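Local structure of Emp46p (Saccharomyces cerevisiae, 2A6V) at residues Lys57-Ile62 and Pro194-Thr199. The protein is a cargo receptor of the secretory pathway that recognises carbohydrate through a legume-lectin-like domain and takes part in glycoprotein secretion. Residues are numbered along the deposited sequence; the frame is centred on the assembly and turned at random.
Sequences KPEYSI and PFRIGT
In this legume-lectin-like beta sandwich, the loop 57-62 follows strand 51-56 and leads to strand 66-75 of the other sheet. It runs beside residues 194-197, which lead into the strand next to 51-56. Y60 and F195 form a single antiparallel bridge, a hydrogen-bonded pair. Y60 N donates to F195 O at 2.8 Å; the bond is nearly straight (172°) and lies in the carbonyl plane. F195 N returns a longer bond to Y60 O, 3.1 Å, with the donor above the carbonyl plane. Both carbonyls also take a CA-H...O contact, F195 O from E59 and Y60 O from P194. Two residues from the bridge on each segment, a water joins the backbones: it donates to P58 O at 2.8 Å and accepts from I197 N. E59 O is bound by Y11 OH, and the phenol OH of Y60 by D219. E59 and R196 make no salt bridge: OE2 and NE stay 4.9 Å apart, so any attraction is probably modest. R196 makes a cation-pi contact with W55. Inward, the side chains of Y60 and F195 lie side by side with M66 against both. I197 CD1 meets Y60 CB. F195 holds CG in the crowded position between N and C (chi1 55°), which sets one ring face under Y60 O and brings CZ to 3.6 Å from Y60 CD2, at the tyrosine ring edge.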
ATOM      1  N   LYS A  57      -5.168  -3.542 -12.153  1.00 16.79           N
ATOM      2  CA  LYS A  57      -6.121  -4.499 -12.725  1.00 17.76           C
ATOM      3  C   LYS A  57      -5.479  -5.886 -12.979  1.00 18.22           C
ATOM      4  O   LYS A  57      -6.019  -6.888 -12.523  1.00 19.52           O
ATOM      5  CB  LYS A  57      -6.758  -3.947 -14.007  1.00 18.51           C
ATOM      6  CG  LYS A  57      -7.709  -2.765 -13.817  1.00 19.10           C
ATOM      7  CD  LYS A  57      -8.265  -2.268 -15.173  1.00 20.88           C
ATOM      8  CE  LYS A  57      -8.976  -0.932 -15.020  1.00 21.96           C
ATOM      9  NZ  LYS A  57      -9.335  -0.331 -16.365  1.00 25.69           N
ATOM     10  N   PRO A  58      -4.334  -5.955 -13.649  1.00 19.03           N
ATOM     11  CA  PRO A  58      -3.728  -7.269 -13.912  1.00 20.06           C
ATOM     12  C   PRO A  58      -3.115  -7.835 -12.640  1.00 20.64           C
ATOM     13  O   PRO A  58      -2.512  -7.089 -11.869  1.00 20.69           O
ATOM     14  CB  PRO A  58      -2.634  -6.956 -14.921  1.00 19.86           C
ATOM     15  CG  PRO A  58      -2.246  -5.562 -14.655  1.00 19.84           C
ATOM     16  CD  PRO A  58      -3.490  -4.875 -14.164  1.00 19.32           C
ATOM     17  N   GLU A  59      -3.289  -9.127 -12.411  1.00 21.36           N
ATOM     18  CA  GLU A  59      -2.543  -9.815 -11.360  1.00 22.16           C
ATOM     19  C   GLU A  59      -1.094  -9.958 -11.794  1.00 21.70           C
ATOM     20  O   GLU A  59      -0.802 -10.109 -12.979  1.00 21.53           O
ATOM     21  CB  GLU A  59      -3.136 -11.200 -11.085  1.00 22.78           C
ATOM     22  CG  GLU A  59      -4.572 -11.133 -10.626  1.00 26.82           C
ATOM     23  CD  GLU A  59      -5.044 -12.396  -9.951  1.00 30.96           C
ATOM     24  OE1 GLU A  59      -4.686 -13.493 -10.426  1.00 34.25           O
ATOM     25  OE2 GLU A  59      -5.793 -12.275  -8.956  1.00 36.06           O
ATOM     26  N   TYR A  60      -0.187  -9.900 -10.826  1.00 21.87           N
ATOM     27  CA  TYR A  60       1.246 -10.022 -11.084  1.00 22.09           C
ATOM     28  C   TYR A  60       1.772 -11.414 -10.732  1.00 23.13           C
ATOM     29  O   TYR A  60       1.495 -11.932  -9.662  1.00 22.92           O
ATOM     30  CB  TYR A  60       2.008  -8.994 -10.252  1.00 21.91           C
ATOM     31  CG  TYR A  60       3.482  -8.943 -10.574  1.00 20.60           C
ATOM     32  CD1 TYR A  60       3.927  -8.350 -11.734  1.00 19.64           C
ATOM     33  CD2 TYR A  60       4.435  -9.491  -9.710  1.00 21.04           C
ATOM     34  CE1 TYR A  60       5.268  -8.291 -12.042  1.00 20.23           C
ATOM     35  CE2 TYR A  60       5.788  -9.428 -10.008  1.00 20.98           C
ATOM     36  CZ  TYR A  60       6.204  -8.829 -11.181  1.00 20.17           C
ATOM     37  OH  TYR A  60       7.543  -8.750 -11.492  1.00 22.06           O
ATOM     38  N   SER A  61       2.533 -12.005 -11.648  1.00 24.74           N
ATOM     39  CA  SER A  61       3.232 -13.257 -11.400  1.00 25.86           C
ATOM     40  C   SER A  61       4.739 -12.991 -11.415  1.00 26.34           C
ATOM     41  O   SER A  61       5.268 -12.431 -12.372  1.00 26.40           O
ATOM     42  CB  SER A  61       2.834 -14.302 -12.454  1.00 26.41           C
ATOM     43  OG  SER A  61       1.469 -14.670 -12.298  1.00 27.09           O
ATOM     44  N   ILE A  62       5.417 -13.364 -10.332  1.00 27.10           N
ATOM     45  CA  ILE A  62       6.853 -13.107 -10.206  1.00 28.43           C
ATOM     46  C   ILE A  62       7.636 -14.037 -11.115  1.00 28.40           C
ATOM     47  O   ILE A  62       7.271 -15.198 -11.282  1.00 28.91           O
ATOM     48  CB  ILE A  62       7.320 -13.305  -8.744  1.00 28.47           C
ATOM     49  CG1 ILE A  62       6.967 -12.080  -7.910  1.00 30.58           C
ATOM     50  CG2 ILE A  62       8.837 -13.580  -8.664  1.00 29.99           C
ATOM     51  CD1 ILE A  62       7.186 -12.274  -6.449  1.00 30.82           C
ATOM     52  N   PRO A 194      -0.215 -15.852  -8.474  1.00 27.92           N
ATOM     53  CA  PRO A 194      -0.478 -14.478  -8.920  1.00 26.48           C
ATOM     54  C   PRO A 194      -1.083 -13.688  -7.764  1.00 24.47           C
ATOM     55  O   PRO A 194      -1.736 -14.265  -6.903  1.00 24.24           O
ATOM     56  CB  PRO A 194      -1.495 -14.659 -10.058  1.00 26.88           C
ATOM     57  CG  PRO A 194      -1.400 -16.098 -10.450  1.00 28.31           C
ATOM     58  CD  PRO A 194      -1.067 -16.833  -9.180  1.00 28.17           C
ATOM     59  N   PHE A 195      -0.851 -12.386  -7.727  1.00 22.19           N
ATOM     60  CA  PHE A 195      -1.415 -11.568  -6.671  1.00 20.86           C
ATOM     61  C   PHE A 195      -1.717 -10.164  -7.172  1.00 19.17           C
ATOM     62  O   PHE A 195      -1.231  -9.725  -8.214  1.00 18.76           O
ATOM     63  CB  PHE A 195      -0.503 -11.546  -5.436  1.00 20.38           C
ATOM     64  CG  PHE A 195       0.894 -11.107  -5.734  1.00 20.23           C
ATOM     65  CD1 PHE A 195       1.859 -12.030  -6.135  1.00 22.05           C
ATOM     66  CD2 PHE A 195       1.243  -9.772  -5.654  1.00 20.36           C
ATOM     67  CE1 PHE A 195       3.141 -11.622  -6.440  1.00 21.60           C
ATOM     68  CE2 PHE A 195       2.527  -9.367  -5.949  1.00 20.83           C
ATOM     69  CZ  PHE A 195       3.481 -10.298  -6.345  1.00 20.44           C
ATOM     70  N   ARG A 196      -2.556  -9.483  -6.410  1.00 17.68           N
ATOM     71  CA  ARG A 196      -3.031  -8.162  -6.748  1.00 17.33           C
ATOM     72  C   ARG A 196      -2.279  -7.157  -5.907  1.00 16.18           C
ATOM     73  O   ARG A 196      -1.973  -7.420  -4.741  1.00 16.41           O
ATOM     74  CB  ARG A 196      -4.523  -8.080  -6.493  1.00 18.37           C
ATOM     75  CG  ARG A 196      -5.324  -8.895  -7.525  1.00 22.53           C
ATOM     76  CD  ARG A 196      -6.828  -8.764  -7.416  1.00 27.58           C
ATOM     77  NE  ARG A 196      -7.295  -8.644  -6.032  0.50 28.87           N
ATOM     78  CZ  ARG A 196      -7.726  -7.505  -5.462  0.50 29.67           C
ATOM     79  NH1 ARG A 196      -7.773  -6.357  -6.140  0.50 28.77           N
ATOM     80  NH2 ARG A 196      -8.124  -7.513  -4.198  0.50 30.69           N
ATOM     81  N   ILE A 197      -2.021  -5.999  -6.501  1.00 13.95           N
ATOM     82  CA  ILE A 197      -1.223  -4.942  -5.883  1.00 13.74           C
ATOM     83  C   ILE A 197      -2.026  -3.683  -5.792  1.00 12.90           C
ATOM     84  O   ILE A 197      -2.609  -3.242  -6.787  1.00 13.19           O
ATOM     85  CB  ILE A 197       0.043  -4.687  -6.748  1.00 13.51           C
ATOM     86  CG1 ILE A 197       0.916  -5.942  -6.824  1.00 14.26           C
ATOM     87  CG2 ILE A 197       0.807  -3.479  -6.264  1.00 14.62           C
ATOM     88  CD1 ILE A 197       1.831  -5.937  -7.979  1.00 15.93           C
ATOM     89  N   GLY A 198      -2.075  -3.064  -4.614  1.00 12.02           N
ATOM     90  CA  GLY A 198      -2.779  -1.805  -4.490  1.00 12.26           C
ATOM     91  C   GLY A 198      -2.492  -1.055  -3.209  1.00 11.71           C
ATOM     92  O   GLY A 198      -1.662  -1.464  -2.384  1.00 12.33           O
ATOM     93  N   THR A 199      -3.183   0.057  -3.050  1.00 10.69           N
ATOM     94  CA  THR A 199      -3.118   0.890  -1.862  1.00 10.26           C
ATOM     95  C   THR A 199      -4.501   1.454  -1.590  1.00 11.56           C
ATOM     96  O   THR A 199      -5.319   1.630  -2.511  1.00 11.45           O
ATOM     97  CB  THR A 199      -2.074   2.023  -2.065  1.00 11.11           C
ATOM     98  OG1 THR A 199      -1.965   2.787  -0.869  1.00 10.71           O
ATOM     99  CG2 THR A 199      -2.490   3.009  -3.174  1.00 12.04           C
TER
HETATM  100  O   HOH W   1      -3.010  -6.241  -9.287  1.00 18.41           O